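Long-range contacts in CRISPR-associated endonuclease Cas12b (Alicyclobacillus acidoterrestris, PDB 5U31), which is an RNA-guided CRISPR endonuclease that recognises target DNA beside a protospacer adjacent motif and cuts it in a metal-dependent RuvC domain: residues S511-R516 with V886-V891; G468-F473 with G557-L562. The protein carries 3 engineered substitutions. All blocks are in the same frame, centred on the assembly; numbering follows the deposited sequence.

Interaction 1 (S511-R516 with V886-V891)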
loop_
_atom_site.group_PDB
_atom_site.type_symbol
_atom_site.label_atom_id
_atom_site.label_comp_id
_atom_site.label_asym_id
_atom_site.label_seq_id
_atom_site.Cartn_x
_atom_site.Cartn_y
_atom_site.Cartn_z
ATOM N N SER A 511 2.283 25.866 -8.293
ATOM C CA SER A 511 1.951 25.369 -9.618
ATOM C C SER A 511 1.532 26.519 -10.532
ATOM O O SER A 511 1.120 27.588 -10.076
ATOM C CB SER A 511 0.831 24.334 -9.536
ATOM O OG SER A 511 -0.407 24.952 -9.243
ATOM N N GLN A 512 1.634 26.279 -11.843
ATOM C CA GLN A 512 1.306 27.323 -12.811
ATOM C C GLN A 512 -0.112 27.840 -12.612
ATOM O O GLN A 512 -0.367 29.041 -12.757
ATOM C CB GLN A 512 1.488 26.803 -14.233
ATOM C CG GLN A 512 2.898 26.370 -14.551
ATOM C CD GLN A 512 3.051 25.961 -15.995
ATOM O OE1 GLN A 512 2.111 26.069 -16.784
ATOM N NE2 GLN A 512 4.241 25.489 -16.355
ATOM N N SER A 513 -1.049 26.951 -12.277
ATOM C CA SER A 513 -2.396 27.393 -11.937
ATOM C C SER A 513 -2.383 28.262 -10.688
ATOM O O SER A 513 -2.931 29.370 -10.683
ATOM C CB SER A 513 -3.316 26.190 -11.742
ATOM O OG SER A 513 -4.474 26.550 -11.010
ATOM N N GLU A 514 -1.756 27.774 -9.613
ATOM C CA GLU A 514 -1.689 28.559 -8.384
ATOM C C GLU A 514 -1.067 29.928 -8.629
ATOM O O GLU A 514 -1.503 30.920 -8.034
ATOM C CB GLU A 514 -0.900 27.799 -7.317
ATOM C CG GLU A 514 -1.628 26.587 -6.753
ATOM C CD GLU A 514 -0.748 25.748 -5.847
ATOM O OE1 GLU A 514 0.028 24.916 -6.362
ATOM O OE2 GLU A 514 -0.834 25.928 -4.616
ATOM N N ALA A 515 -0.079 30.010 -9.522
ATOM C CA ALA A 515 0.557 31.290 -9.803
ATOM C C ALA A 515 -0.411 32.290 -10.418
ATOM O O ALA A 515 -0.193 33.498 -10.289
ATOM C CB ALA A 515 1.761 31.086 -10.724
ATOM N N ARG A 516 -1.469 31.823 -11.079
ATOM C CA ARG A 516 -2.474 32.707 -11.657
ATOM C C ARG A 516 -3.598 33.042 -10.683
ATOM O O ARG A 516 -4.605 33.625 -11.095
ATOM C CB ARG A 516 -3.073 32.091 -12.924
ATOM C CG ARG A 516 -2.061 31.637 -13.954
ATOM C CD ARG A 516 -2.755 31.208 -15.240
ATOM N NE ARG A 516 -2.145 30.009 -15.804
ATOM C CZ ARG A 516 -2.658 28.787 -15.694
ATOM N NH1 ARG A 516 -2.026 27.754 -16.231
ATOM N NH2 ARG A 516 -3.806 28.596 -15.056
ATOM N N VAL A 886 2.124 19.553 -8.470
ATOM C CA VAL A 886 2.811 20.715 -9.025
ATOM C C VAL A 886 2.417 20.957 -10.472
ATOM O O VAL A 886 2.427 22.101 -10.944
ATOM C CB VAL A 886 4.333 20.539 -8.909
ATOM C CG1 VAL A 886 5.020 21.870 -9.048
ATOM C CG2 VAL A 886 4.691 19.880 -7.602
ATOM N N HIS A 887 2.090 19.899 -11.207
ATOM C CA HIS A 887 1.842 20.011 -12.636
ATOM C C HIS A 887 0.391 20.322 -12.971
ATOM O O HIS A 887 0.065 20.446 -14.156
ATOM C CB HIS A 887 2.267 18.722 -13.341
ATOM C CG HIS A 887 3.678 18.317 -13.053
ATOM N ND1 HIS A 887 4.762 18.912 -13.662
ATOM C CD2 HIS A 887 4.182 17.377 -12.217
ATOM C CE1 HIS A 887 5.874 18.354 -13.216
ATOM N NE2 HIS A 887 5.550 17.420 -12.339
ATOM N N ASP A 888 -0.478 20.447 -11.966
ATOM C CA ASP A 888 -1.907 20.686 -12.175
ATOM C C ASP A 888 -2.571 19.544 -12.948
ATOM O O ASP A 888 -3.502 19.768 -13.727
ATOM C CB ASP A 888 -2.154 22.020 -12.889
ATOM C CG ASP A 888 -1.635 23.201 -12.110
ATOM O OD1 ASP A 888 -1.943 23.299 -10.906
ATOM O OD2 ASP A 888 -0.917 24.033 -12.700
ATOM N N LEU A 889 -2.097 18.315 -12.745
ATOM C CA LEU A 889 -2.673 17.128 -13.364
ATOM C C LEU A 889 -3.647 16.466 -12.406
ATOM O O LEU A 889 -3.289 16.164 -11.262
ATOM C CB LEU A 889 -1.592 16.120 -13.747
ATOM C CG LEU A 889 -0.568 16.546 -14.784
ATOM C CD1 LEU A 889 0.309 15.362 -15.130
ATOM C CD2 LEU A 889 -1.290 17.068 -16.003
ATOM N N LEU A 890 -4.865 16.223 -12.875
ATOM C CA LEU A 890 -5.851 15.489 -12.098
ATOM C C LEU A 890 -5.642 13.996 -12.302
ATOM O O LEU A 890 -5.491 13.535 -13.439
ATOM C CB LEU A 890 -7.268 15.868 -12.522
ATOM C CG LEU A 890 -7.602 17.349 -12.670
ATOM C CD1 LEU A 890 -8.970 17.500 -13.298
ATOM C CD2 LEU A 890 -7.555 18.033 -11.327
ATOM N N VAL A 891 -5.636 13.238 -11.213
ATOM C CA VAL A 891 -5.646 11.783 -11.300
ATOM C C VAL A 891 -6.961 11.293 -10.710
ATOM O O VAL A 891 -7.310 11.627 -9.570
ATOM C CB VAL A 891 -4.427 11.151 -10.608
ATOM C CG1 VAL A 891 -3.721 12.166 -9.734
ATOM C CG2 VAL A 891 -4.823 9.899 -9.819
#
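A capping box starts the short helix 512-515, and Asp888 from the RuvC-II region reaches into it to meet Ser511 and Ser513. Ser511 is the N-cap residue. Its OG accepts the backbone N-H of Glu514, with OG and N 3.1 Å apart and an angle of 167° at the hydrogen. Glu514 returns the bond through its side chain: Ser511 N gives its N-H to Glu514 OE1 at 3.1 Å, from above the carboxylate plane.

Asp888 adds a second carboxylate to this helix end. Its two oxygens share the work. OD2 takes the N-H of Ser513 over a distance of 3.0 Å from N, on the syn side and 31° out of the carboxylate plane. OD1 lies 2.8 Å from Ser511 OG. That hydroxyl is also close to Glu514 OE1, so its single proton could serve either carboxylate. Chi1 of Ser511 is 72°, which sets OG between the backbone N and the carbonyl carbon, within reach of these partners. CB of Ser513 rests against the Asp888 carboxylate, while Ser513 OG is hydrogen-bonded to Glu518. The N-H of Ser513 would probably favour a negative charge on Asp888.

Val886 takes part through its backbone. Its carbonyl oxygen lies against CB of Ser511, while its side chain packs on Ala3 and Lys5 of strand 3-10. Asp888 lies in the turn between helix 873-884 and strand 890-895, and its carbonyl oxygen is hydrogen-bonded to Tyr523 OH. The arrangement is a capping box with an added aspartate from another domain. It joins the end of the WED-II region to the edge strand of the RuvC sheet, part of an RNase H-like fold.

Interaction 2 (G468-F473 with G557-L562)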
loop_
_atom_site.group_PDB
_atom_site.type_symbol
_atom_site.label_atom_id
_atom_site.label_comp_id
_atom_site.label_asym_id
_atom_site.label_seq_id
_atom_site.Cartn_x
_atom_site.Cartn_y
_atom_site.Cartn_z
ATOM N N GLY A 468 9.500 18.299 -16.753
ATOM C CA GLY A 468 8.200 18.366 -17.385
ATOM C C GLY A 468 7.530 19.711 -17.208
ATOM O O GLY A 468 6.301 19.797 -17.114
ATOM N N ALA A 469 8.336 20.768 -17.151
ATOM C CA ALA A 469 7.827 22.132 -17.046
ATOM C C ALA A 469 8.787 23.049 -17.783
ATOM O O ALA A 469 9.951 23.171 -17.391
ATOM C CB ALA A 469 7.680 22.569 -15.588
ATOM N N GLU A 470 8.303 23.686 -18.848
ATOM C CA GLU A 470 9.180 24.539 -19.638
ATOM C C GLU A 470 9.647 25.743 -18.831
ATOM O O GLU A 470 10.829 26.102 -18.873
ATOM C CB GLU A 470 8.473 24.968 -20.922
ATOM C CG GLU A 470 8.228 23.820 -21.900
ATOM C CD GLU A 470 7.798 24.312 -23.271
ATOM O OE1 GLU A 470 8.291 25.378 -23.701
ATOM O OE2 GLU A 470 6.966 23.640 -23.917
ATOM N N GLN A 471 8.744 26.360 -18.074
ATOM C CA GLN A 471 9.077 27.468 -17.189
ATOM C C GLN A 471 9.239 26.942 -15.769
ATOM O O GLN A 471 8.414 26.154 -15.297
ATOM C CB GLN A 471 7.995 28.551 -17.226
ATOM C CG GLN A 471 7.779 29.204 -18.588
ATOM C CD GLN A 471 6.751 28.476 -19.439
ATOM O OE1 GLN A 471 6.147 27.491 -19.007
ATOM N NE2 GLN A 471 6.547 28.964 -20.659
ATOM N N HIS A 472 10.302 27.375 -15.094
ATOM C CA HIS A 472 10.520 26.964 -13.716
ATOM C C HIS A 472 9.381 27.453 -12.831
ATOM O O HIS A 472 8.800 28.517 -13.059
ATOM C CB HIS A 472 11.849 27.508 -13.197
ATOM C CG HIS A 472 13.012 27.205 -14.085
ATOM N ND1 HIS A 472 13.408 25.919 -14.380
ATOM C CD2 HIS A 472 13.868 28.022 -14.741
ATOM C CE1 HIS A 472 14.454 25.956 -15.184
ATOM N NE2 HIS A 472 14.754 27.221 -15.418
ATOM N N PHE A 473 9.055 26.655 -11.817
ATOM C CA PHE A 473 8.060 27.051 -10.833
ATOM C C PHE A 473 8.655 28.060 -9.860
ATOM O O PHE A 473 9.860 28.063 -9.599
ATOM C CB PHE A 473 7.558 25.845 -10.040
ATOM C CG PHE A 473 7.017 24.729 -10.882
ATOM C CD1 PHE A 473 5.747 24.806 -11.428
ATOM C CD2 PHE A 473 7.764 23.579 -11.095
ATOM C CE1 PHE A 473 5.243 23.770 -12.192
ATOM C CE2 PHE A 473 7.265 22.544 -11.855
ATOM C CZ PHE A 473 6.004 22.639 -12.405
ATOM N N GLY A 557 3.825 20.200 -24.152
ATOM C CA GLY A 557 4.331 20.207 -22.801
ATOM C C GLY A 557 3.415 20.959 -21.855
ATOM O O GLY A 557 2.201 21.054 -22.053
ATOM N N SER A 558 4.021 21.520 -20.807
ATOM C CA SER A 558 3.290 22.245 -19.778
ATOM C C SER A 558 2.608 23.504 -20.297
ATOM O O SER A 558 1.794 24.084 -19.571
ATOM C CB SER A 558 4.238 22.610 -18.638
ATOM O OG SER A 558 5.290 23.438 -19.103
ATOM N N GLU A 559 2.909 23.940 -21.519
ATOM C CA GLU A 559 2.308 25.153 -22.056
ATOM C C GLU A 559 0.948 24.927 -22.701
ATOM O O GLU A 559 0.320 25.898 -23.133
ATOM C CB GLU A 559 3.243 25.788 -23.089
ATOM C CG GLU A 559 4.556 26.258 -22.512
ATOM C CD GLU A 559 5.502 26.752 -23.580
ATOM O OE1 GLU A 559 5.442 26.231 -24.715
ATOM O OE2 GLU A 559 6.303 27.663 -23.285
ATOM N N GLY A 560 0.476 23.685 -22.777
ATOM C CA GLY A 560 -0.768 23.382 -23.454
ATOM C C GLY A 560 -1.913 22.943 -22.573
ATOM O O GLY A 560 -2.944 22.502 -23.100
ATOM N N LEU A 561 -1.786 23.047 -21.249
ATOM C CA LEU A 561 -2.846 22.592 -20.359
ATOM C C LEU A 561 -4.099 23.450 -20.447
ATOM O O LEU A 561 -5.161 23.015 -19.992
ATOM C CB LEU A 561 -2.343 22.567 -18.919
ATOM C CG LEU A 561 -1.388 21.428 -18.571
ATOM C CD1 LEU A 561 -0.787 21.648 -17.195
ATOM C CD2 LEU A 561 -2.117 20.088 -18.634
ATOM N N LEU A 562 -4.009 24.653 -21.007
ATOM C CA LEU A 562 -5.164 25.530 -21.118
ATOM C C LEU A 562 -5.772 25.513 -22.511
ATOM O O LEU A 562 -6.638 26.343 -22.810
ATOM C CB LEU A 562 -4.788 26.960 -20.722
ATOM C CG LEU A 562 -4.467 27.233 -19.247
ATOM C CD1 LEU A 562 -4.880 28.647 -18.865
ATOM C CD2 LEU A 562 -5.129 26.216 -18.324
#
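Glu470 of the WED-II region meets Ser558 with its backbone and Glu559 with its side chain. Its N-H gives a nearly straight hydrogen bond to Ser558 OG, with N and OG 3.0 Å apart and an angle of 165° at the hydrogen. CB of Glu470 lies 4.0 Å from the same hydroxyl oxygen, and CG is at a similar distance. The chain then runs on extended, with CD anti to CA (chi2 -168°), and crosses the Glu559 side chain at about a right angle. CD lies 3.4 Å from Glu559 CD. OE1 and OE2 both lie beside the carboxylate oxygens of Glu559, with the two planes 42° apart. These are pairs of acceptors and not hydrogen bonds, and two charged carboxylates this close would probably repel.

Gln471 adds a donor beside the two carboxylates. Its chain bends at chi2, and NE2 gives a weak hydrogen bond to Glu559 OE2 at 2.9 Å. CB of Ser558 packs against Gly468 O and Ala469 CA.

The contact joins two loops. One links strands 461-464 and 473-483. The other runs from helix 543-549 to strand 566-572, and Tyr824 OH is hydrogen-bonded to Ser558 N there. Gln512 of helix 512-515 touches both Gln471 and Ser558.

How the interactions relate
The centres of interactions 1 and 2 are 9 Å apart, and the two touch. The segments alternate along the chain: 468-473, 511-516, 557-562, 886-891. In each interaction a WED-II segment meets a RuvC segment. Strands 473-483 and 502-510, which adjoin the WED-II segments, pair in one antiparallel sheet. Strands 566-572 and 890-895, which follow the RuvC segments, belong to one mixed sheet, with strand 845-850 between them. The interactions also pack on each other: Val886 O lies 3.5 Å from Phe473 CE1, and His887 O 3.4 Å from Leu561 CD1. Together they form adjoining parts of the boundary between the WED-II and RuvC regions.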